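Long-range contact in DynE7 (Micromonospora chersina, PDB 2XEM), which acts as a hot-dog fold thioesterase in the biosynthesis of the enediyne dynemicin, probably releasing a polyene intermediate from its thioester: residues D88-Y101 with L112-R124. Sequence-based numbering, arbitrary orientation.
Sequences DRLDGHRIAMSFDY and LAQGRQTVACMRR
From Tyr-101 with Ala-113 to Arg-94 with Ala-120, strands 94-101 and 112-124 form an antiparallel hairpin in the hot-dog sheet, their axes 165° apart. Eight backbone hydrogen bonds join them, with a ninth from Cys-121 N to His-93 O; Met-97 N to Gln-117 O is nearly straight (172°), and Leu-112 and Ala-113 both face Tyr-101, a classic beta bulge.

The face carrying Ile-95, Met-97, Phe-99 and Tyr-101 turns to helix 32-48 and, at Ile-95, helix 136-143. Bent at chi3 (-76°), Met-97 brings CE to 3.7 Å from Val-119 CG1. The Tyr-101 ring sets its edge against the other strand, with Ala-113 O near the ring plane, 3.3 Å from CD2, and its OH bonds to Tyr-33 O and Gln-37. Gly-115 leaves room here, since a CB would crowd that hydroxyl.

On the other face, the side-chain hydrogen bond between the two strands is Gln-114 NE2 to Asp-100 OD1, 2.9 Å, on the syn side but tilted out of the carboxylate plane; OE1 of the same amide bonds to Tyr-72 OH. A leucine in place of Gln-114 would probably leave Asp-100 OD1 and the Tyr-72 hydroxyl without this shared partner. Near the turn, Met-122 CE and Ala-120 CB approach His-93 ND1, a buried nitrogen without a hydrogen-bond partner, to 3.6 and 3.5 Å.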
ATOM      1  N   ASP D  88     -18.882  16.783   9.659  1.00 27.71           N
ATOM      2  CA  ASP D  88     -19.641  17.740   8.830  1.00 27.98           C
ATOM      3  C   ASP D  88     -21.123  17.613   9.021  1.00 31.35           C
ATOM      4  O   ASP D  88     -21.808  18.619   9.191  1.00 30.53           O
ATOM      5  CB  ASP D  88     -19.309  17.574   7.348  1.00 29.69           C
ATOM      6  CG  ASP D  88     -17.921  18.014   6.993  1.00 52.58           C
ATOM      7  OD1 ASP D  88     -17.272  18.686   7.833  1.00 57.43           O
ATOM      8  OD2 ASP D  88     -17.487  17.729   5.863  1.00 59.68           O
ATOM      9  N   ARG D  89     -21.627  16.378   8.952  1.00 30.34           N
ATOM     10  CA  ARG D  89     -23.044  16.107   9.170  1.00 33.12           C
ATOM     11  C   ARG D  89     -23.310  14.629   9.366  1.00 38.01           C
ATOM     12  O   ARG D  89     -22.570  13.771   8.861  1.00 34.49           O
ATOM     13  CB  ARG D  89     -23.953  16.736   8.076  1.00 36.89           C
ATOM     14  CG  ARG D  89     -23.676  16.265   6.663  1.00 49.02           C
ATOM     15  CD  ARG D  89     -23.940  17.356   5.643  1.00 68.96           C
ATOM     16  NE  ARG D  89     -22.692  17.918   5.107  1.00 84.27           N
ATOM     17  CZ  ARG D  89     -21.988  17.386   4.109  1.00 97.81           C
ATOM     18  NH1 ARG D  89     -22.393  16.264   3.521  1.00 79.16           N
ATOM     19  NH2 ARG D  89     -20.867  17.966   3.698  1.00 89.44           N
ATOM     20  N   LEU D  90     -24.358  14.356  10.129  1.00 37.78           N
ATOM     21  CA  LEU D  90     -24.878  13.035  10.392  1.00 40.79           C
ATOM     22  C   LEU D  90     -26.253  13.065   9.812  1.00 50.50           C
ATOM     23  O   LEU D  90     -27.073  13.871  10.244  1.00 52.13           O
ATOM     24  CB  LEU D  90     -24.910  12.781  11.903  1.00 42.05           C
ATOM     25  CG  LEU D  90     -24.641  11.352  12.288  1.00 48.74           C
ATOM     26  CD1 LEU D  90     -23.230  11.189  12.871  1.00 48.34           C
ATOM     27  CD2 LEU D  90     -25.732  10.830  13.238  1.00 53.53           C
ATOM     28  N   ASP D  91     -26.478  12.258   8.764  1.00 50.05           N
ATOM     29  CA  ASP D  91     -27.730  12.215   8.010  1.00 51.77           C
ATOM     30  C   ASP D  91     -28.234  10.770   7.872  1.00 55.75           C
ATOM     31  O   ASP D  91     -27.923  10.095   6.883  1.00 54.74           O
ATOM     32  CB  ASP D  91     -27.538  12.896   6.638  1.00 54.28           C
ATOM     33  CG  ASP D  91     -28.799  13.062   5.802  1.00 76.20           C
ATOM     34  OD1 ASP D  91     -29.913  13.076   6.387  1.00 81.15           O
ATOM     35  OD2 ASP D  91     -28.673  13.241   4.573  1.00 82.75           O
ATOM     36  N   GLY D  92     -28.981  10.316   8.889  1.00 52.64           N
ATOM     37  CA  GLY D  92     -29.551   8.974   8.963  1.00 52.25           C
ATOM     38  C   GLY D  92     -28.543   7.933   9.401  1.00 53.99           C
ATOM     39  O   GLY D  92     -28.061   7.980  10.538  1.00 55.35           O
ATOM     40  N   HIS D  93     -28.275   6.944   8.510  1.00 45.52           N
ATOM     41  CA  HIS D  93     -27.208   5.945   8.593  1.00 42.98           C
ATOM     42  C   HIS D  93     -25.871   6.496   8.028  1.00 37.05           C
ATOM     43  O   HIS D  93     -24.869   5.801   8.098  1.00 35.84           O
ATOM     44  CB  HIS D  93     -27.640   4.617   7.898  1.00 45.35           C
ATOM     45  CG  HIS D  93     -27.647   4.669   6.410  1.00 48.97           C
ATOM     46  ND1 HIS D  93     -26.746   3.939   5.660  1.00 50.61           N
ATOM     47  CD2 HIS D  93     -28.449   5.363   5.578  1.00 51.40           C
ATOM     48  CE1 HIS D  93     -27.026   4.219   4.396  1.00 50.17           C
ATOM     49  NE2 HIS D  93     -28.045   5.068   4.299  1.00 51.05           N
ATOM     50  N   ARG D  94     -25.865   7.723   7.469  1.00 29.76           N
ATOM     51  CA  ARG D  94     -24.669   8.325   6.873  1.00 28.40           C
ATOM     52  C   ARG D  94     -23.957   9.346   7.755  1.00 33.10           C
ATOM     53  O   ARG D  94     -24.590  10.099   8.491  1.00 34.04           O
ATOM     54  CB  ARG D  94     -24.960   8.931   5.511  1.00 26.67           C
ATOM     55  CG  ARG D  94     -25.020   7.905   4.416  1.00 28.03           C
ATOM     56  CD  ARG D  94     -25.685   8.562   3.220  1.00 35.82           C
ATOM     57  NE  ARG D  94     -25.827   7.631   2.104  1.00 43.30           N
ATOM     58  CZ  ARG D  94     -25.581   7.916   0.828  1.00 53.89           C
ATOM     59  NH1 ARG D  94     -25.193   9.135   0.475  1.00 36.42           N
ATOM     60  NH2 ARG D  94     -25.731   6.986  -0.107  1.00 42.73           N
ATOM     61  N   ILE D  95     -22.627   9.362   7.656  1.00 28.29           N
ATOM     62  CA  ILE D  95     -21.731  10.250   8.393  1.00 26.89           C
ATOM     63  C   ILE D  95     -20.809  10.907   7.375  1.00 29.72           C
ATOM     64  O   ILE D  95     -20.070  10.212   6.689  1.00 28.17           O
ATOM     65  CB  ILE D  95     -20.893   9.447   9.457  1.00 28.10           C
ATOM     66  CG1 ILE D  95     -21.791   8.678  10.466  1.00 28.77           C
ATOM     67  CG2 ILE D  95     -19.890  10.361  10.162  1.00 27.15           C
ATOM     68  CD1 ILE D  95     -21.088   7.506  11.159  1.00 32.21           C
ATOM     69  N   ALA D  96     -20.815  12.238   7.313  1.00 25.57           N
ATOM     70  CA  ALA D  96     -19.857  13.008   6.519  1.00 24.33           C
ATOM     71  C   ALA D  96     -18.846  13.628   7.465  1.00 26.97           C
ATOM     72  O   ALA D  96     -19.222  14.293   8.428  1.00 26.30           O
ATOM     73  CB  ALA D  96     -20.579  14.084   5.709  1.00 25.37           C
ATOM     74  N   MET D  97     -17.564  13.342   7.222  1.00 23.93           N
ATOM     75  CA  MET D  97     -16.402  13.835   7.971  1.00 23.17           C
ATOM     76  C   MET D  97     -15.548  14.679   7.061  1.00 25.29           C
ATOM     77  O   MET D  97     -15.522  14.419   5.860  1.00 24.46           O
ATOM     78  CB  MET D  97     -15.534  12.655   8.448  1.00 25.22           C
ATOM     79  CG  MET D  97     -16.158  11.854   9.568  1.00 29.96           C
ATOM     80  SD  MET D  97     -15.438  10.197   9.633  1.00 34.68           S
ATOM     81  CE  MET D  97     -16.300   9.432   8.174  1.00 31.34           C
ATOM     82  N   SER D  98     -14.861  15.686   7.622  1.00 20.74           N
ATOM     83  CA  SER D  98     -13.857  16.489   6.919  1.00 20.20           C
ATOM     84  C   SER D  98     -12.505  16.415   7.618  1.00 21.65           C
ATOM     85  O   SER D  98     -12.433  16.091   8.804  1.00 18.32           O
ATOM     86  CB  SER D  98     -14.311  17.941   6.750  1.00 23.70           C
ATOM     87  OG  SER D  98     -14.614  18.518   8.011  1.00 31.29           O
ATOM     88  N   PHE D  99     -11.427  16.666   6.853  1.00 19.13           N
ATOM     89  CA  PHE D  99     -10.043  16.440   7.295  1.00 18.11           C
ATOM     90  C   PHE D  99      -9.172  17.591   6.858  1.00 21.40           C
ATOM     91  O   PHE D  99      -9.281  18.027   5.714  1.00 21.41           O
ATOM     92  CB  PHE D  99      -9.468  15.125   6.737  1.00 18.89           C
ATOM     93  CG  PHE D  99     -10.292  13.884   6.998  1.00 20.19           C
ATOM     94  CD1 PHE D  99     -10.022  13.068   8.092  1.00 23.57           C
ATOM     95  CD2 PHE D  99     -11.324  13.516   6.134  1.00 20.90           C
ATOM     96  CE1 PHE D  99     -10.786  11.920   8.334  1.00 23.01           C
ATOM     97  CE2 PHE D  99     -12.092  12.374   6.387  1.00 24.14           C
ATOM     98  CZ  PHE D  99     -11.811  11.583   7.486  1.00 21.74           C
ATOM     99  N   ASP D 100      -8.366  18.120   7.796  1.00 17.27           N
ATOM    100  CA  ASP D 100      -7.224  18.960   7.500  1.00 16.91           C
ATOM    101  C   ASP D 100      -5.980  18.109   7.701  1.00 21.62           C
ATOM    102  O   ASP D 100      -5.899  17.376   8.683  1.00 21.91           O
ATOM    103  CB  ASP D 100      -7.158  20.168   8.449  1.00 19.22           C
ATOM    104  CG  ASP D 100      -8.100  21.328   8.133  1.00 28.31           C
ATOM    105  OD1 ASP D 100      -8.811  21.267   7.099  1.00 24.34           O
ATOM    106  OD2 ASP D 100      -8.091  22.309   8.891  1.00 41.35           O
ATOM    107  N   TYR D 101      -5.016  18.188   6.768  1.00 17.31           N
ATOM    108  CA  TYR D 101      -3.751  17.457   6.928  1.00 17.72           C
ATOM    109  C   TYR D 101      -2.685  18.498   7.156  1.00 21.07           C
ATOM    110  O   TYR D 101      -2.328  19.231   6.231  1.00 21.91           O
ATOM    111  CB  TYR D 101      -3.391  16.648   5.682  1.00 17.10           C
ATOM    112  CG  TYR D 101      -4.428  15.654   5.216  1.00 16.42           C
ATOM    113  CD1 TYR D 101      -4.231  14.292   5.387  1.00 16.92           C
ATOM    114  CD2 TYR D 101      -5.556  16.070   4.501  1.00 16.45           C
ATOM    115  CE1 TYR D 101      -5.124  13.363   4.862  1.00 21.78           C
ATOM    116  CE2 TYR D 101      -6.471  15.150   3.993  1.00 15.77           C
ATOM    117  CZ  TYR D 101      -6.236  13.799   4.154  1.00 22.85           C
ATOM    118  OH  TYR D 101      -7.064  12.883   3.571  1.00 23.01           O
ATOM    119  N   LEU D 112      -1.079  20.769   4.307  1.00 20.97           N
ATOM    120  CA  LEU D 112      -0.668  19.995   3.126  1.00 19.78           C
ATOM    121  C   LEU D 112      -1.814  19.774   2.191  1.00 22.11           C
ATOM    122  O   LEU D 112      -1.634  19.794   0.980  1.00 21.10           O
ATOM    123  CB  LEU D 112      -0.081  18.628   3.542  1.00 18.52           C
ATOM    124  CG  LEU D 112       1.215  18.652   4.397  1.00 21.21           C
ATOM    125  CD1 LEU D 112       1.747  17.235   4.625  1.00 18.34           C
ATOM    126  CD2 LEU D 112       2.296  19.516   3.771  1.00 26.15           C
ATOM    127  N   ALA D 113      -3.010  19.580   2.758  1.00 18.32           N
ATOM    128  CA  ALA D 113      -4.159  19.039   2.056  1.00 16.15           C
ATOM    129  C   ALA D 113      -5.387  19.172   2.914  1.00 21.55           C
ATOM    130  O   ALA D 113      -5.289  19.384   4.136  1.00 18.97           O
ATOM    131  CB  ALA D 113      -3.930  17.559   1.738  1.00 15.77           C
ATOM    132  N   GLN D 114      -6.563  19.072   2.270  1.00 18.29           N
ATOM    133  CA  GLN D 114      -7.826  18.886   2.984  1.00 17.41           C
ATOM    134  C   GLN D 114      -8.571  17.729   2.336  1.00 21.53           C
ATOM    135  O   GLN D 114      -8.272  17.357   1.200  1.00 18.89           O
ATOM    136  CB  GLN D 114      -8.676  20.166   3.002  1.00 18.29           C
ATOM    137  CG  GLN D 114      -8.087  21.272   3.907  1.00 15.77           C
ATOM    138  CD  GLN D 114      -8.853  22.547   3.802  1.00 28.81           C
ATOM    139  OE1 GLN D 114      -9.063  23.082   2.721  1.00 26.08           O
ATOM    140  NE2 GLN D 114      -9.287  23.073   4.936  1.00 23.75           N
ATOM    141  N   GLY D 115      -9.500  17.144   3.075  1.00 17.55           N
ATOM    142  CA  GLY D 115     -10.279  16.040   2.544  1.00 15.78           C
ATOM    143  C   GLY D 115     -11.654  15.929   3.137  1.00 18.33           C
ATOM    144  O   GLY D 115     -11.997  16.631   4.099  1.00 18.58           O
ATOM    145  N   ARG D 116     -12.451  15.026   2.555  1.00 15.53           N
ATOM    146  CA  ARG D 116     -13.803  14.747   3.023  1.00 17.32           C
ATOM    147  C   ARG D 116     -14.103  13.310   2.705  1.00 20.58           C
ATOM    148  O   ARG D 116     -13.600  12.785   1.710  1.00 20.60           O
ATOM    149  CB  ARG D 116     -14.866  15.605   2.282  1.00 18.14           C
ATOM    150  CG  ARG D 116     -14.844  17.080   2.539  1.00 26.25           C
ATOM    151  CD  ARG D 116     -16.037  17.779   1.851  1.00 22.65           C
ATOM    152  NE  ARG D 116     -16.214  17.422   0.424  1.00 28.83           N
ATOM    153  CZ  ARG D 116     -15.629  18.038  -0.598  1.00 38.80           C
ATOM    154  NH1 ARG D 116     -14.772  19.032  -0.386  1.00 30.91           N
ATOM    155  NH2 ARG D 116     -15.903  17.677  -1.841  1.00 29.25           N
ATOM    156  N   GLN D 117     -15.010  12.714   3.474  1.00 16.23           N
ATOM    157  CA  GLN D 117     -15.463  11.351   3.223  1.00 17.64           C
ATOM    158  C   GLN D 117     -16.868  11.201   3.774  1.00 21.71           C
ATOM    159  O   GLN D 117     -17.162  11.757   4.841  1.00 19.90           O
ATOM    160  CB  GLN D 117     -14.524  10.404   3.977  1.00 19.43           C
ATOM    161  CG  GLN D 117     -14.710   8.966   3.717  1.00 38.24           C
ATOM    162  CD  GLN D 117     -13.762   8.258   4.619  1.00 45.24           C
ATOM    163  OE1 GLN D 117     -14.068   7.986   5.779  1.00 36.72           O
ATOM    164  NE2 GLN D 117     -12.551   8.079   4.149  1.00 30.90           N
ATOM    165  N   THR D 118     -17.718  10.430   3.070  1.00 17.42           N
ATOM    166  CA  THR D 118     -19.009  10.010   3.614  1.00 17.50           C
ATOM    167  C   THR D 118     -18.970   8.526   3.812  1.00 19.54           C
ATOM    168  O   THR D 118     -18.573   7.801   2.911  1.00 16.83           O
ATOM    169  CB  THR D 118     -20.190  10.410   2.700  1.00 25.24           C
ATOM    170  OG1 THR D 118     -20.041  11.766   2.322  1.00 25.41           O
ATOM    171  CG2 THR D 118     -21.558  10.203   3.372  1.00 22.58           C
ATOM    172  N   VAL D 119     -19.395   8.072   4.984  1.00 17.60           N
ATOM    173  CA  VAL D 119     -19.509   6.646   5.289  1.00 18.94           C
ATOM    174  C   VAL D 119     -20.938   6.258   5.651  1.00 27.78           C
ATOM    175  O   VAL D 119     -21.689   7.082   6.176  1.00 28.76           O
ATOM    176  CB  VAL D 119     -18.501   6.147   6.367  1.00 24.64           C
ATOM    177  CG1 VAL D 119     -17.063   6.480   6.021  1.00 22.53           C
ATOM    178  CG2 VAL D 119     -18.889   6.612   7.792  1.00 25.84           C
ATOM    179  N   ALA D 120     -21.316   5.022   5.370  1.00 25.36           N
ATOM    180  CA  ALA D 120     -22.607   4.485   5.790  1.00 27.71           C
ATOM    181  C   ALA D 120     -22.364   3.331   6.772  1.00 33.51           C
ATOM    182  O   ALA D 120     -21.456   2.525   6.565  1.00 31.76           O
ATOM    183  CB  ALA D 120     -23.385   3.985   4.573  1.00 29.26           C
ATOM    184  N   CYS D 121     -23.145   3.278   7.857  1.00 32.73           N
ATOM    185  CA  CYS D 121     -23.122   2.165   8.791  1.00 34.35           C
ATOM    186  C   CYS D 121     -23.987   1.047   8.215  1.00 33.93           C
ATOM    187  O   CYS D 121     -25.159   1.268   7.892  1.00 31.06           O
ATOM    188  CB  CYS D 121     -23.622   2.608  10.165  1.00 37.59           C
ATOM    189  SG  CYS D 121     -22.576   3.858  10.951  1.00 41.83           S
ATOM    190  N   MET D 122     -23.398  -0.137   8.062  1.00 31.70           N
ATOM    191  CA  MET D 122     -24.091  -1.294   7.499  1.00 34.99           C
ATOM    192  C   MET D 122     -23.802  -2.555   8.283  1.00 43.20           C
ATOM    193  O   MET D 122     -22.821  -2.626   9.017  1.00 41.91           O
ATOM    194  CB  MET D 122     -23.744  -1.530   6.017  1.00 37.71           C
ATOM    195  CG  MET D 122     -23.581  -0.278   5.192  1.00 42.10           C
ATOM    196  SD  MET D 122     -24.542  -0.342   3.691  1.00 49.85           S
ATOM    197  CE  MET D 122     -25.685   0.900   4.067  1.00 47.23           C
ATOM    198  N   ARG D 123     -24.660  -3.553   8.115  1.00 45.81           N
ATOM    199  CA  ARG D 123     -24.455  -4.888   8.656  1.00 49.16           C
ATOM    200  C   ARG D 123     -24.503  -5.933   7.534  1.00 59.99           C
ATOM    201  O   ARG D 123     -25.192  -5.736   6.529  1.00 58.80           O
ATOM    202  CB  ARG D 123     -25.431  -5.176   9.815  1.00 50.24           C
ATOM    203  CG  ARG D 123     -26.597  -6.089   9.480  1.00 67.06           C
ATOM    204  CD  ARG D 123     -27.930  -5.394   9.609  1.00 76.47           C
ATOM    205  NE  ARG D 123     -28.730  -5.936  10.707  1.00 89.65           N
ATOM    206  CZ  ARG D 123     -29.986  -5.586  10.960  1.00108.02           C
ATOM    207  NH1 ARG D 123     -30.603  -4.692  10.195  1.00 94.65           N
ATOM    208  NH2 ARG D 123     -30.640  -6.131  11.978  1.00 97.81           N
ATOM    209  N   ARG D 124     -23.723  -7.014   7.682  1.00 62.93           N
ATOM    210  CA  ARG D 124     -23.758  -8.133   6.740  1.00 66.19           C
ATOM    211  C   ARG D 124     -25.039  -8.927   6.970  1.00 74.00           C
ATOM    212  O   ARG D 124     -25.258  -9.432   8.077  1.00 74.11           O
ATOM    213  CB  ARG D 124     -22.493  -9.018   6.838  1.00 69.78           C
ATOM    214  CG  ARG D 124     -22.005  -9.296   8.262  1.00 86.49           C
ATOM    215  CD  ARG D 124     -20.692 -10.056   8.275  1.00 99.56           C
ATOM    216  NE  ARG D 124     -20.893 -11.504   8.316  1.00111.35           N
ATOM    217  CZ  ARG D 124     -20.738 -12.254   9.404  1.00128.07           C
ATOM    218  NH1 ARG D 124     -20.370 -11.701  10.554  1.00113.54           N
ATOM    219  NH2 ARG D 124     -20.940 -13.564   9.348  1.00117.31           N
TER